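Flagellar motor switch protein FliG (Aquifex aeolicus, PDB 3HJL) probably forms part of the rotor-mounted switch complex at the base of the flagellar basal body, which sets the direction of flagellar rotation. Local coordinates at residues 268-273 with 307-312; 253-258 with 276-281; 15-20 with 62-67. One frame throughout, in Å; residues are numbered along the deposited sequence.

Contact 1 of 3, residues 268-273 with 307-312; sequences LGAPED and KAQRQV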
# COMPACT_ATOMS: atom_id res chain seq x y z
N LEU A 268 19.63 35.35 -10.41
CA LEU A 268 19.28 35.88 -9.07
C LEU A 268 19.61 34.88 -7.97
O LEU A 268 20.13 35.26 -6.92
CB LEU A 268 17.79 36.24 -8.98
CG LEU A 268 17.29 37.47 -9.72
CD1 LEU A 268 15.78 37.57 -9.56
CD2 LEU A 268 17.97 38.74 -9.20
N GLY A 269 19.31 33.60 -8.22
CA GLY A 269 19.64 32.52 -7.28
C GLY A 269 20.91 31.75 -7.64
O GLY A 269 21.04 30.58 -7.25
N ALA A 270 21.85 32.41 -8.33
CA ALA A 270 23.09 31.78 -8.78
C ALA A 270 24.28 32.29 -7.96
O ALA A 270 24.24 33.43 -7.48
CB ALA A 270 23.32 32.07 -10.26
N PRO A 271 25.33 31.44 -7.78
CA PRO A 271 26.55 31.90 -7.11
C PRO A 271 27.25 33.01 -7.89
O PRO A 271 27.07 33.12 -9.11
CB PRO A 271 27.43 30.65 -7.08
CG PRO A 271 26.49 29.52 -7.23
CD PRO A 271 25.41 30.01 -8.11
N GLU A 272 28.06 33.80 -7.19
CA GLU A 272 28.69 34.99 -7.78
C GLU A 272 29.64 34.67 -8.94
O GLU A 272 29.70 35.43 -9.91
CB GLU A 272 29.44 35.79 -6.69
CG GLU A 272 29.89 37.20 -7.12
CD GLU A 272 28.73 38.08 -7.57
OE1 GLU A 272 28.89 38.81 -8.58
OE2 GLU A 272 27.64 38.01 -6.95
N ASP A 273 30.36 33.55 -8.83
CA ASP A 273 31.29 33.15 -9.89
C ASP A 273 30.59 32.73 -11.20
O ASP A 273 31.15 32.92 -12.28
CB ASP A 273 32.25 32.05 -9.40
CG ASP A 273 31.55 30.75 -9.09
OD1 ASP A 273 30.67 30.73 -8.20
OD2 ASP A 273 31.93 29.73 -9.70
N LYS A 307 12.80 27.72 -12.25
CA LYS A 307 12.28 27.51 -13.62
C LYS A 307 13.22 28.08 -14.70
O LYS A 307 13.47 27.44 -15.71
CB LYS A 307 10.88 28.12 -13.77
CG LYS A 307 10.23 27.91 -15.15
CD LYS A 307 8.85 28.57 -15.24
CE LYS A 307 8.34 28.60 -16.69
NZ LYS A 307 7.06 29.36 -16.85
N ALA A 308 13.68 29.31 -14.49
CA ALA A 308 14.61 29.95 -15.41
C ALA A 308 15.96 29.21 -15.44
O ALA A 308 16.56 29.07 -16.51
CB ALA A 308 14.81 31.41 -15.03
N GLN A 309 16.42 28.74 -14.28
CA GLN A 309 17.65 27.93 -14.22
C GLN A 309 17.58 26.63 -15.03
O GLN A 309 18.51 26.33 -15.79
CB GLN A 309 18.05 27.63 -12.77
CG GLN A 309 18.77 28.80 -12.10
CD GLN A 309 19.30 28.48 -10.73
OE1 GLN A 309 19.21 27.35 -10.26
NE2 GLN A 309 19.88 29.47 -10.08
N ARG A 310 16.47 25.89 -14.91
CA ARG A 310 16.29 24.67 -15.72
C ARG A 310 16.11 24.98 -17.21
O ARG A 310 16.47 24.15 -18.05
CB ARG A 310 15.14 23.78 -15.21
CG ARG A 310 13.73 24.34 -15.33
CD ARG A 310 12.68 23.32 -14.87
NE ARG A 310 12.74 23.09 -13.41
CZ ARG A 310 11.93 23.61 -12.48
NH1 ARG A 310 10.90 24.40 -12.79
NH2 ARG A 310 12.13 23.30 -11.20
N GLN A 311 15.55 26.15 -17.54
CA GLN A 311 15.42 26.60 -18.93
C GLN A 311 16.78 26.84 -19.58
O GLN A 311 17.01 26.47 -20.72
CB GLN A 311 14.53 27.85 -19.04
CG GLN A 311 13.03 27.55 -19.01
CD GLN A 311 12.15 28.80 -19.06
OE1 GLN A 311 12.64 29.93 -18.93
NE2 GLN A 311 10.86 28.60 -19.24
N VAL A 312 17.68 27.48 -18.83
CA VAL A 312 19.06 27.68 -19.28
C VAL A 312 19.76 26.32 -19.47
O VAL A 312 20.47 26.12 -20.44
CB VAL A 312 19.87 28.54 -18.26
CG1 VAL A 312 21.35 28.63 -18.65
CG2 VAL A 312 19.26 29.94 -18.13

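Contact 2 of 3, residues 253-258 with 276-281; sequences EILKVV and QKFLSN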
# COMPACT_ATOMS: atom_id res chain seq x y z
N GLU A 253 28.14 31.23 -27.00
CA GLU A 253 27.11 30.53 -27.78
C GLU A 253 25.78 30.43 -27.03
O GLU A 253 24.71 30.45 -27.65
CB GLU A 253 27.58 29.13 -28.19
CG GLU A 253 28.85 29.10 -29.05
CD GLU A 253 28.73 29.88 -30.35
OE1 GLU A 253 27.61 30.00 -30.90
OE2 GLU A 253 29.77 30.37 -30.84
N ILE A 254 25.84 30.31 -25.70
CA ILE A 254 24.65 30.30 -24.85
C ILE A 254 23.98 31.68 -24.84
O ILE A 254 22.75 31.79 -24.97
CB ILE A 254 24.98 29.86 -23.40
CG1 ILE A 254 25.39 28.39 -23.35
CG2 ILE A 254 23.78 30.07 -22.49
CD1 ILE A 254 26.18 28.02 -22.11
N LEU A 255 24.78 32.74 -24.70
CA LEU A 255 24.29 34.12 -24.74
C LEU A 255 23.64 34.49 -26.09
O LEU A 255 22.78 35.38 -26.14
CB LEU A 255 25.43 35.10 -24.42
CG LEU A 255 25.92 35.12 -22.97
CD1 LEU A 255 27.27 35.81 -22.85
CD2 LEU A 255 24.89 35.80 -22.07
N LYS A 256 24.07 33.83 -27.17
CA LYS A 256 23.44 33.99 -28.49
C LYS A 256 22.00 33.42 -28.58
O LYS A 256 21.22 33.87 -29.40
CB LYS A 256 24.31 33.35 -29.58
CG LYS A 256 25.56 34.17 -29.93
CD LYS A 256 26.53 33.41 -30.83
CE LYS A 256 27.73 34.28 -31.21
NZ LYS A 256 28.81 33.51 -31.90
N VAL A 257 21.66 32.46 -27.71
CA VAL A 257 20.35 31.76 -27.75
C VAL A 257 19.39 32.10 -26.59
O VAL A 257 18.20 32.30 -26.83
CB VAL A 257 20.52 30.21 -27.86
CG1 VAL A 257 21.42 29.68 -26.77
CG2 VAL A 257 19.16 29.51 -27.81
N VAL A 258 19.90 32.14 -25.36
CA VAL A 258 19.04 32.41 -24.19
C VAL A 258 18.42 33.81 -24.17
O VAL A 258 19.03 34.79 -24.60
CB VAL A 258 19.74 32.16 -22.79
CG1 VAL A 258 20.03 30.70 -22.58
CG2 VAL A 258 21.00 33.01 -22.63
N GLN A 276 29.43 36.11 -12.76
CA GLN A 276 30.59 36.69 -13.46
C GLN A 276 31.00 35.91 -14.71
O GLN A 276 31.56 36.49 -15.64
CB GLN A 276 31.80 36.83 -12.52
CG GLN A 276 31.62 37.82 -11.36
CD GLN A 276 31.27 39.24 -11.82
OE1 GLN A 276 31.64 39.67 -12.91
NE2 GLN A 276 30.54 39.96 -10.97
N LYS A 277 30.72 34.61 -14.73
CA LYS A 277 31.01 33.78 -15.90
C LYS A 277 30.21 34.24 -17.13
O LYS A 277 30.74 34.28 -18.24
CB LYS A 277 30.70 32.32 -15.58
CG LYS A 277 31.19 31.36 -16.62
CD LYS A 277 31.67 30.04 -16.02
CE LYS A 277 32.38 29.19 -17.04
NZ LYS A 277 33.62 29.82 -17.58
N PHE A 278 28.94 34.60 -16.91
CA PHE A 278 28.09 35.14 -17.98
C PHE A 278 28.40 36.62 -18.27
O PHE A 278 28.61 36.99 -19.42
CB PHE A 278 26.60 34.97 -17.65
CG PHE A 278 26.07 33.59 -17.92
CD1 PHE A 278 25.80 33.19 -19.23
CD2 PHE A 278 25.81 32.70 -16.88
CE1 PHE A 278 25.30 31.92 -19.49
CE2 PHE A 278 25.30 31.42 -17.14
CZ PHE A 278 25.04 31.04 -18.44
N LEU A 279 28.45 37.43 -17.21
CA LEU A 279 28.72 38.88 -17.32
C LEU A 279 30.05 39.23 -18.01
O LEU A 279 30.12 40.21 -18.75
CB LEU A 279 28.68 39.54 -15.94
CG LEU A 279 27.32 39.61 -15.25
CD1 LEU A 279 27.50 39.97 -13.79
CD2 LEU A 279 26.37 40.59 -15.96
N SER A 280 31.09 38.44 -17.77
CA SER A 280 32.41 38.68 -18.37
C SER A 280 32.47 38.38 -19.87
O SER A 280 33.44 38.75 -20.52
CB SER A 280 33.48 37.86 -17.66
OG SER A 280 33.27 36.48 -17.87
N ASN A 281 31.48 37.66 -20.38
CA ASN A 281 31.39 37.32 -21.81
C ASN A 281 30.42 38.21 -22.61
O ASN A 281 30.28 38.04 -23.82
CB ASN A 281 31.05 35.84 -21.97
CG ASN A 281 32.24 34.93 -21.66
OD1 ASN A 281 33.31 35.08 -22.25
ND2 ASN A 281 32.06 33.99 -20.74

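Contact 3 of 3, residues 15-20 with 62-67; sequences AAVLLL and EELLDE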
# COMPACT_ATOMS: atom_id res chain seq x y z
N ALA A 15 -38.88 -28.38 2.47
CA ALA A 15 -39.43 -29.03 3.67
C ALA A 15 -38.32 -29.47 4.64
O ALA A 15 -38.43 -29.25 5.85
CB ALA A 15 -40.27 -30.22 3.27
N ALA A 16 -37.26 -30.07 4.09
CA ALA A 16 -36.10 -30.50 4.88
C ALA A 16 -35.42 -29.33 5.59
O ALA A 16 -35.09 -29.43 6.78
CB ALA A 16 -35.09 -31.22 3.98
N VAL A 17 -35.21 -28.24 4.87
CA VAL A 17 -34.57 -27.05 5.42
C VAL A 17 -35.47 -26.37 6.46
O VAL A 17 -34.99 -25.96 7.51
CB VAL A 17 -34.16 -26.04 4.32
CG1 VAL A 17 -33.57 -24.79 4.94
CG2 VAL A 17 -33.13 -26.69 3.36
N LEU A 18 -36.77 -26.27 6.16
CA LEU A 18 -37.76 -25.73 7.11
C LEU A 18 -37.76 -26.51 8.42
O LEU A 18 -37.72 -25.90 9.50
CB LEU A 18 -39.17 -25.74 6.52
CG LEU A 18 -39.58 -24.64 5.53
CD1 LEU A 18 -40.99 -24.93 4.98
CD2 LEU A 18 -39.54 -23.26 6.20
N LEU A 19 -37.81 -27.84 8.33
CA LEU A 19 -37.79 -28.71 9.51
C LEU A 19 -36.65 -28.34 10.47
O LEU A 19 -36.85 -28.23 11.68
CB LEU A 19 -37.67 -30.19 9.09
CG LEU A 19 -37.68 -31.27 10.19
CD1 LEU A 19 -39.04 -31.32 10.89
CD2 LEU A 19 -37.32 -32.62 9.62
N LEU A 20 -35.47 -28.12 9.90
CA LEU A 20 -34.27 -27.81 10.68
C LEU A 20 -34.12 -26.32 11.08
O LEU A 20 -33.46 -26.03 12.07
CB LEU A 20 -33.04 -28.26 9.89
CG LEU A 20 -33.00 -29.76 9.57
CD1 LEU A 20 -32.02 -30.04 8.46
CD2 LEU A 20 -32.66 -30.55 10.83
N GLU A 62 -34.80 -15.60 2.61
CA GLU A 62 -35.79 -14.53 2.57
C GLU A 62 -37.04 -14.90 1.77
O GLU A 62 -38.12 -14.39 2.05
CB GLU A 62 -35.16 -13.25 2.02
CG GLU A 62 -34.21 -12.59 3.02
CD GLU A 62 -33.43 -11.44 2.43
OE1 GLU A 62 -33.63 -11.12 1.23
OE2 GLU A 62 -32.60 -10.86 3.16
N GLU A 63 -36.88 -15.76 0.76
CA GLU A 63 -38.02 -16.28 0.02
C GLU A 63 -38.81 -17.20 0.95
O GLU A 63 -40.00 -16.98 1.14
CB GLU A 63 -37.59 -17.04 -1.23
CG GLU A 63 -38.76 -17.30 -2.21
CD GLU A 63 -38.59 -18.56 -3.04
OE1 GLU A 63 -38.47 -19.66 -2.45
OE2 GLU A 63 -38.65 -18.45 -4.29
N LEU A 64 -38.13 -18.19 1.53
CA LEU A 64 -38.73 -19.13 2.50
C LEU A 64 -39.43 -18.44 3.66
O LEU A 64 -40.50 -18.87 4.08
CB LEU A 64 -37.67 -20.08 3.12
CG LEU A 64 -37.37 -21.43 2.49
CD1 LEU A 64 -36.22 -22.11 3.24
CD2 LEU A 64 -38.60 -22.32 2.51
N LEU A 65 -38.80 -17.39 4.19
CA LEU A 65 -39.36 -16.62 5.29
C LEU A 65 -40.66 -15.94 4.87
O LEU A 65 -41.66 -16.01 5.59
CB LEU A 65 -38.34 -15.60 5.81
CG LEU A 65 -38.66 -14.81 7.08
CD1 LEU A 65 -38.87 -15.73 8.28
CD2 LEU A 65 -37.54 -13.81 7.36
N ASP A 66 -40.66 -15.31 3.70
CA ASP A 66 -41.86 -14.65 3.15
C ASP A 66 -42.97 -15.66 2.80
O ASP A 66 -44.15 -15.37 2.96
CB ASP A 66 -41.49 -13.85 1.89
CG ASP A 66 -42.68 -13.07 1.32
OD1 ASP A 66 -43.31 -12.29 2.07
OD2 ASP A 66 -42.96 -13.24 0.12
N GLU A 67 -42.55 -16.83 2.33
CA GLU A 67 -43.45 -17.90 1.92
C GLU A 67 -44.22 -18.48 3.11
O GLU A 67 -45.44 -18.66 3.04
CB GLU A 67 -42.63 -19.01 1.22
CG GLU A 67 -43.38 -19.89 0.27
CD GLU A 67 -42.44 -20.61 -0.70
OE1 GLU A 67 -41.69 -21.52 -0.25
OE2 GLU A 67 -42.45 -20.27 -1.90

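Contact 1 of 3, residues 268-273 with 307-312
Gln-309 reaches out from helix 302-320 to Gly-269, in the turn after helix 260-268, a side-chain contact near a helix C-terminus within the all-helical C-terminal domain. The amide nitrogen does the touching: NE2 of Gln-309 lies 3.3 Å from O of Gly-269 and makes a weak hydrogen bond, bent to 140° at the hydrogen. Its second acceptor is O of Ala-266, one turn back near the end of the same helix, and that is the stronger partner. One NH2 group thus serves two carbonyls near a helix C-terminus, where carbonyl oxygens commonly lack helical donors, which is consistent with its slightly positive hydrogens facing the negative end of a helix dipole. The reach comes from a chain extended beyond CG, with chi2 at -174°.

The tight packing is beside this link: one residue earlier, Ala-308 is buried against Thr-262, Ile-265 and Ala-266 of helix 260-268. The side that meets residues 268-273 is much looser. Gly-269 is exposed, only 73 Å² is buried in total, and the nearest CA atoms, those of Gly-269 and Gln-309, stay 8.6 Å apart. At the margin of the contact, CB of Ala-270 approaches NE2 of Gln-309 to 4.3 Å.

Contact 2 of 3, residues 253-258 with 276-281
Phe-278 meets Ile-254 and Leu-255 toward the C-terminal ends of helices 272-279 and 248-255, an apolar helix-helix contact in the C-terminal domain. CG2 of Ile-254 comes in at the ring edge, in the plane of the ring and 3.8 Å from CE1 of Phe-278, and the two side chains cross at about a right angle. Leu-255 divides its branches. Its CD2 meets the ring obliquely, 4.0 Å from CD1 of Phe-278, while its CD1 lies 3.9 Å from CB of Asn-281 and also nears the carbonyl oxygens of Phe-278 and Asn-281.

Around this first shell, Leu-263 and Leu-267 of helix 260-268 touch the phenylalanine, and Ile-316 of helix 302-320 packs on Ile-254. Polar bonds lie further out. O of Ile-254 accepts from N of both Val-257 and Val-258 as the chain turns. ND2 of Asn-281 binds OD2 of Asp-248 at the start of the partner helix, besides a weak bond to O of Lys-277. Ser-280 folds back on its own helix: its OG lies 2.8 Å from O of Gln-276, in the carbonyl plane, and N of Ser-280 binds that same oxygen.

Contact 3 of 3, residues 15-20 with 62-67
In the helical N-terminal domain of FliG, helices 7-21 and 54-70 pack across each other through a small leucine and valine cluster, in which Leu-64 of the second helix meets Val-17 and Leu-18 of the first. The leucine spreads its two methyl groups over two consecutive residues. CD1 of Leu-64 lies 4.1 Å from CG1 of Val-17, and CD2 of Leu-64 is 3.9 Å from CD2 of Leu-18 and equally near its CG. Both pairs of side chains pass each other at a slant, and the contact stays at the branched ends.

The torsions explain which branches meet. Val-17 has CG1 opposite its backbone nitrogen (chi1 177°), and this is the methyl that touches Leu-64. The CB of Leu-18 is set to the flank of the interface, but its outer carbons come nearer. Leu-64 itself starts toward helix 7-21 with chi1 at -92°, well away from the staggered value near -60°. The backbones keep their distance, with CA of Leu-18 and CA of Leu-64 8.1 Å apart, and the apolar side chains bridge the interval.

Charged groups join the same two helices beside the cluster. Lys-14, one turn before Leu-18, makes salt bridges through NZ to OE1 of both Glu-63 and Glu-67, which are themselves one turn apart on helix 54-70. The valine and the leucine of the buried part also share a neighbour: Val-17 and Leu-64 both touch Ile-85 of helix 78-88. Elsewhere on helix 7-21, Ala-15, Ala-16, Leu-19 and Leu-20 pack on helix 36-47, and Leu-20 also meets Val-88, so that helix 7-21 touches 36-47, 54-70 and 78-88.

How the contacts relate
Contacts 1 and 2 belong to the C-terminal domain, their centres 12 Å apart. Segment 268-273 runs into the start of helix 272-279, though it touches through the loop before it, and contact 2 uses the end of that helix. Their segments alternate along the chain. Contact 3 lies in the N-terminal domain, on the other side of the chain's centre, 80 and 90 Å from the others between centres. The chemistry differs with depth here. Contact 1 is a surface contact carried by one polar side chain, contact 2 is partly buried and mixes an aromatic ring with aliphatic branches, and contact 3 is a buried, purely aliphatic meeting. All three join helices or their ends.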